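Local structure of Tle cognate immunity protein 4 C-terminal domain-containing protein (Pseudomonas aeruginosa PAO1, 4R1D) at the interface of chains B and A. The protein binds and inhibits the type VI secretion lipase Tle4, serving as the immunity protein that protects Pseudomonas aeruginosa from its own effector. Numbering follows the deposited sequence. Chains: chain A, Uncharacterized protein; chain B, Uncharacterized protein.

All three contacts lie close together on the Tle4-Tli4 interface, where helix 84-95 of chain B supplies residues to each. Contact 1 and contact 3 share B:Leu91 and have C-alpha centres about 8 Å apart; on the immunity protein both draw on helix 191-205 and strand 236-245. The C-alpha centre of contact 2 lies about 14 Å from that of contact 1 and about 13 Å from that of contact 3; it uses strand 176-183 and the loop residue A:Leu264 against the segment 68-70 and B:Trp92. A mainly apolar surface lies beside a charged patch, an arrangement that would favour one docking orientation of inhibitor on lipase.

Contact 1: the interface of chains B and A. Residues chain B 87-88, 91; chain A 198-199, 202, 229, 240.
B:Leu91 pushes its isobutyl group between helix 191-205 and the strands of the immunity protein. Its CD2 methyl lies 3.8 Å from CG2 of A:Val229 and equally near CG2 of A:Thr240, whose side chain runs past the leucine in the opposite direction. On the helix side, CD2 also lies 3.9 Å from the thioether SD of A:Met202, while CB of the leucine lies 3.9 Å from CE1 of the A:Phe198 ring, the two side chains crossing obliquely. With CG anti to the backbone N (chi1 171°), the leucine directs both methyls away from its own helix and towards chain A. A second group of contacts forms round the methionine methyl: CE of A:Met202 lies 3.2 Å from the hydroxyl OG of B:Ser87, a close van der Waals approach, and 3.9 Å from CG1 of B:Ile88; the A:Met202 and B:Ile88 side chains cross at about a right angle. A bend at chi3 (74°) turns that methyl towards helix 84-95. Further out, the carbonyl O of B:Ser87 lies in the plane of the A:Phe198 ring, 3.5 Å from CE1. CG2 of B:Ile88 lies 3.3 Å from OG1 of A:Thr240. By filling the space between helix and strands with B:Leu91, this mainly apolar patch probably helps hold the immunity protein on the lipase.

Contact 2: the interface of chains B and A. Residues chain B 68-70, 92; chain A 177, 179, 181, 264.
A:Arg177 and B:Glu70 approach from opposite directions and form a bidentate salt bridge between the Tli4-family immunity protein and its alpha/beta-hydrolase target. The arginine uses its side-on edge: NH2 donates to OE2 of B:Glu70 at 3.0 Å and NE to OE1 of the same carboxylate at 3.1 Å. The two planes stand 50° apart, and OE2, although in the guanidinium plane, is met from above its own carboxylate plane. A bend at chi3 (-53°) of A:Arg177 turns the guanidinium across the end of the glutamate, and the backbone O of B:Lys68 sits over one face, 3.5 Å from CZ of the arginine. Two strand residues further on, A:Glu179 points at B:Ser69, whose OG donates to the anti lone pair of OE1 at 2.7 Å. This same oxygen accepts from NH2 of A:Arg181 at 3.1 Å, while NE of A:Arg181 bonds to OE2 of A:Glu179; both nitrogens approach from above the carboxylate plane and should restrain its rotation. The aliphatic part of A:Glu179 meets the six-membered rim of B:Trp92, CG lying 3.5 Å from CH2. The opposite end of the indole faces A:Leu264, whose CD1 is 4.0 Å from CD1 of B:Trp92 and also lies against the carboxylate carbon of B:Glu70.

Contact 3: the interface of chains B and A. Residues chain B 91, 95-97; chain A 191, 194-195, 242.
Packing of A:Met242 against the indole of B:Trp96 dominates this junction between the Tli4-family immunity protein and the alpha/beta hydrolase. The methionine lies over one face of the ring, its CG displaced towards the rim, and the two side chains slide past each other in opposite directions. CB of A:Met242 comes within 3.5 Å of CE3 of B:Trp96, and SD reaches the tryptophan CB at 3.3 Å. The bend at chi3 (-84°) of A:Met242 carries CE on towards B:Leu91, where it lies 3.9 Å from CD2. Further apolar contacts come from helix 191-205: the CG1 methyl of A:Val195 fits closely against the backbone of B:Trp96, 3.2 Å from CA and near the carbonyl O of B:Ala95, whereas CD1 of A:Leu191 lies 4.1 Å from CE3 of the indole. A hydrogen bond runs from NH1 of A:Arg194 to the carbonyl O of B:Trp96, 2.8 Å long. It is bent, with 134° at the hydrogen, and the donor lies above the carbonyl plane. CA of A:Leu191 supports one face of this guanidinium. Within the lipase, the guanidinium of B:Arg97 lies face-on to the indole nitrogen NE1 of B:Trp96, a second-shell contact that should help hold the ring in position.

Contact 1: the interface of chains B and A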
# COMPACT_ATOMS: atom_id res chain seq x y z
N SER B 87 -7.74 13.70 -10.64
CA SER B 87 -6.66 13.57 -11.62
C SER B 87 -5.40 14.32 -11.17
O SER B 87 -4.28 13.87 -11.42
CB SER B 87 -7.12 14.01 -13.01
OG SER B 87 -7.11 15.42 -13.14
N ILE B 88 -5.57 15.44 -10.47
CA ILE B 88 -4.42 16.10 -9.85
C ILE B 88 -3.79 15.17 -8.82
O ILE B 88 -2.57 15.03 -8.75
CB ILE B 88 -4.80 17.47 -9.24
CG1 ILE B 88 -5.07 18.48 -10.35
CG2 ILE B 88 -3.70 17.99 -8.30
CD1 ILE B 88 -5.44 19.85 -9.86
N LEU B 91 -1.78 12.63 -10.60
CA LEU B 91 -0.58 13.21 -11.20
C LEU B 91 0.51 13.35 -10.13
O LEU B 91 1.66 12.91 -10.32
CB LEU B 91 -0.93 14.56 -11.83
CG LEU B 91 0.26 15.39 -12.32
CD1 LEU B 91 1.02 14.64 -13.41
CD2 LEU B 91 -0.24 16.74 -12.84
N PHE A 198 -0.28 11.75 -19.61
CA PHE A 198 -1.28 11.93 -18.57
C PHE A 198 -1.76 13.37 -18.53
O PHE A 198 -2.96 13.63 -18.42
CB PHE A 198 -0.75 11.51 -17.20
CG PHE A 198 -1.82 11.39 -16.15
CD1 PHE A 198 -1.99 12.38 -15.20
CD2 PHE A 198 -2.68 10.31 -16.15
CE1 PHE A 198 -2.99 12.27 -14.24
CE2 PHE A 198 -3.69 10.20 -15.20
CZ PHE A 198 -3.83 11.18 -14.24
N VAL A 199 -0.83 14.32 -18.61
CA VAL A 199 -1.22 15.73 -18.62
C VAL A 199 -2.13 16.05 -19.81
O VAL A 199 -3.16 16.70 -19.64
CB VAL A 199 -0.00 16.68 -18.61
CG1 VAL A 199 -0.47 18.12 -18.74
CG2 VAL A 199 0.81 16.48 -17.34
N MET A 202 -5.43 14.97 -19.00
CA MET A 202 -6.09 15.89 -18.08
C MET A 202 -6.63 17.12 -18.81
O MET A 202 -7.76 17.55 -18.57
CB MET A 202 -5.14 16.32 -16.96
CG MET A 202 -4.64 15.20 -16.06
SD MET A 202 -3.34 15.82 -14.95
CE MET A 202 -4.30 16.79 -13.78
N VAL A 229 1.30 22.68 -13.91
CA VAL A 229 -0.11 22.72 -14.27
C VAL A 229 -0.95 23.29 -13.13
O VAL A 229 -0.53 23.29 -11.98
CB VAL A 229 -0.64 21.33 -14.70
CG1 VAL A 229 0.26 20.72 -15.78
CG2 VAL A 229 -0.75 20.40 -13.51
N THR A 240 -0.04 21.67 -9.62
CA THR A 240 0.99 20.65 -9.54
C THR A 240 2.20 21.09 -10.36
O THR A 240 2.13 21.17 -11.59
CB THR A 240 0.49 19.28 -9.99
OG1 THR A 240 -0.62 18.89 -9.18
CG2 THR A 240 1.58 18.24 -9.84

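Contact 2: the interface of chains B and A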
# COMPACT_ATOMS: atom_id res chain seq x y z
N LYS B 68 6.33 13.45 5.26
CA LYS B 68 4.88 13.70 5.30
C LYS B 68 4.22 14.06 3.96
O LYS B 68 3.03 14.37 3.92
CB LYS B 68 4.53 14.75 6.38
CG LYS B 68 5.19 14.52 7.73
CD LYS B 68 4.86 13.13 8.30
CE LYS B 68 5.44 12.93 9.68
NZ LYS B 68 5.15 11.56 10.18
N SER B 69 4.97 13.99 2.86
CA SER B 69 4.38 14.30 1.56
C SER B 69 3.56 13.11 1.08
O SER B 69 3.80 11.97 1.49
CB SER B 69 5.45 14.68 0.53
OG SER B 69 4.84 15.23 -0.64
N GLU B 70 2.57 13.38 0.23
CA GLU B 70 1.65 12.34 -0.25
C GLU B 70 2.34 11.43 -1.26
O GLU B 70 2.91 11.91 -2.24
CB GLU B 70 0.43 12.99 -0.90
CG GLU B 70 -0.44 13.83 0.03
CD GLU B 70 0.11 15.23 0.29
OE1 GLU B 70 1.13 15.60 -0.32
OE2 GLU B 70 -0.49 15.96 1.12
N TRP B 92 0.15 13.94 -9.00
CA TRP B 92 1.09 14.26 -7.94
C TRP B 92 1.65 13.03 -7.22
O TRP B 92 2.82 13.01 -6.83
CB TRP B 92 0.40 15.14 -6.91
CG TRP B 92 1.22 15.46 -5.70
CD1 TRP B 92 0.98 15.06 -4.43
CD2 TRP B 92 2.40 16.27 -5.65
NE1 TRP B 92 1.93 15.56 -3.58
CE2 TRP B 92 2.82 16.31 -4.30
CE3 TRP B 92 3.15 16.96 -6.61
CZ2 TRP B 92 3.95 17.02 -3.89
CZ3 TRP B 92 4.28 17.66 -6.20
CH2 TRP B 92 4.66 17.69 -4.84
N ARG A 177 2.03 22.14 -0.46
CA ARG A 177 3.18 21.40 0.05
C ARG A 177 4.27 21.39 -1.00
O ARG A 177 4.01 21.15 -2.18
CB ARG A 177 2.79 19.97 0.44
CG ARG A 177 3.86 19.25 1.27
CD ARG A 177 3.60 17.74 1.43
NE ARG A 177 2.25 17.46 1.93
CZ ARG A 177 1.87 17.63 3.19
NH1 ARG A 177 2.74 18.07 4.09
NH2 ARG A 177 0.61 17.36 3.54
N GLU A 179 8.01 19.63 -1.95
CA GLU A 179 8.94 18.55 -1.62
C GLU A 179 10.20 18.56 -2.49
O GLU A 179 10.16 18.91 -3.67
CB GLU A 179 8.28 17.18 -1.64
CG GLU A 179 7.50 16.86 -2.89
CD GLU A 179 7.47 15.35 -3.17
OE1 GLU A 179 6.67 14.62 -2.52
OE2 GLU A 179 8.25 14.91 -4.03
N ARG A 181 13.70 16.11 -3.21
CA ARG A 181 14.29 14.78 -3.02
C ARG A 181 15.53 14.62 -3.87
O ARG A 181 15.60 15.18 -4.97
CB ARG A 181 13.29 13.69 -3.47
CG ARG A 181 11.97 13.70 -2.73
CD ARG A 181 11.03 12.57 -3.14
NE ARG A 181 9.76 12.81 -2.47
CZ ARG A 181 9.52 12.50 -1.20
NH1 ARG A 181 10.45 11.87 -0.49
NH2 ARG A 181 8.35 12.81 -0.65
N LEU A 264 -3.47 20.08 -3.47
CA LEU A 264 -4.50 19.09 -3.73
C LEU A 264 -5.85 19.59 -3.24
O LEU A 264 -5.95 20.64 -2.60
CB LEU A 264 -4.15 17.77 -3.03
CG LEU A 264 -2.74 17.26 -3.34
CD1 LEU A 264 -2.42 16.00 -2.53
CD2 LEU A 264 -2.57 17.02 -4.83

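Contact 3: the interface of chains B and A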
# COMPACT_ATOMS: atom_id res chain seq x y z
N LEU B 91 -1.78 12.63 -10.60
CA LEU B 91 -0.58 13.21 -11.20
C LEU B 91 0.51 13.35 -10.13
O LEU B 91 1.66 12.91 -10.32
CB LEU B 91 -0.93 14.56 -11.83
CG LEU B 91 0.26 15.39 -12.32
CD1 LEU B 91 1.02 14.64 -13.41
CD2 LEU B 91 -0.24 16.74 -12.84
N ALA B 95 1.77 9.70 -11.46
CA ALA B 95 2.13 9.94 -12.84
C ALA B 95 3.51 10.58 -13.01
O ALA B 95 4.25 10.21 -13.92
CB ALA B 95 1.06 10.77 -13.54
N TRP B 96 3.87 11.53 -12.14
CA TRP B 96 5.16 12.22 -12.29
C TRP B 96 6.32 11.52 -11.59
O TRP B 96 7.47 11.96 -11.71
CB TRP B 96 5.08 13.69 -11.84
CG TRP B 96 5.36 13.96 -10.37
CD1 TRP B 96 4.56 13.63 -9.31
CD2 TRP B 96 6.47 14.68 -9.82
NE1 TRP B 96 5.12 14.07 -8.14
CE2 TRP B 96 6.29 14.73 -8.42
CE3 TRP B 96 7.61 15.30 -10.37
CZ2 TRP B 96 7.20 15.36 -7.56
CZ3 TRP B 96 8.52 15.92 -9.51
CH2 TRP B 96 8.31 15.94 -8.13
N ARG B 97 6.01 10.45 -10.87
CA ARG B 97 7.03 9.67 -10.18
C ARG B 97 7.67 8.67 -11.13
O ARG B 97 6.97 7.80 -11.66
CB ARG B 97 6.41 8.88 -9.02
CG ARG B 97 5.57 9.71 -8.05
CD ARG B 97 6.44 10.56 -7.16
NE ARG B 97 5.68 11.17 -6.07
CZ ARG B 97 6.16 12.13 -5.28
NH1 ARG B 97 7.39 12.59 -5.47
NH2 ARG B 97 5.41 12.63 -4.30
N LEU A 191 11.34 13.37 -17.01
CA LEU A 191 10.08 13.92 -16.54
C LEU A 191 9.08 14.31 -17.63
O LEU A 191 7.93 13.90 -17.58
CB LEU A 191 10.35 15.13 -15.65
CG LEU A 191 9.10 15.91 -15.28
CD1 LEU A 191 8.21 15.08 -14.38
CD2 LEU A 191 9.52 17.19 -14.58
N ARG A 194 7.74 11.43 -19.48
CA ARG A 194 7.02 10.55 -18.57
C ARG A 194 5.57 10.97 -18.36
O ARG A 194 4.65 10.13 -18.42
CB ARG A 194 7.74 10.52 -17.21
CG ARG A 194 7.02 9.76 -16.11
CD ARG A 194 7.74 9.97 -14.76
NE ARG A 194 9.19 9.92 -14.92
CZ ARG A 194 10.04 10.75 -14.32
NH1 ARG A 194 9.58 11.69 -13.51
NH2 ARG A 194 11.34 10.64 -14.54
N VAL A 195 5.36 12.25 -18.09
CA VAL A 195 4.05 12.72 -17.65
C VAL A 195 3.18 13.33 -18.73
O VAL A 195 2.01 13.59 -18.49
CB VAL A 195 4.16 13.79 -16.53
CG1 VAL A 195 4.91 13.26 -15.36
CG2 VAL A 195 4.80 15.06 -17.08
N MET A 242 6.21 20.49 -11.17
CA MET A 242 7.13 19.34 -11.18
C MET A 242 8.47 19.74 -11.82
O MET A 242 8.47 20.36 -12.87
CB MET A 242 6.49 18.21 -12.00
CG MET A 242 5.14 17.78 -11.44
SD MET A 242 4.15 16.81 -12.60
CE MET A 242 3.38 18.11 -13.56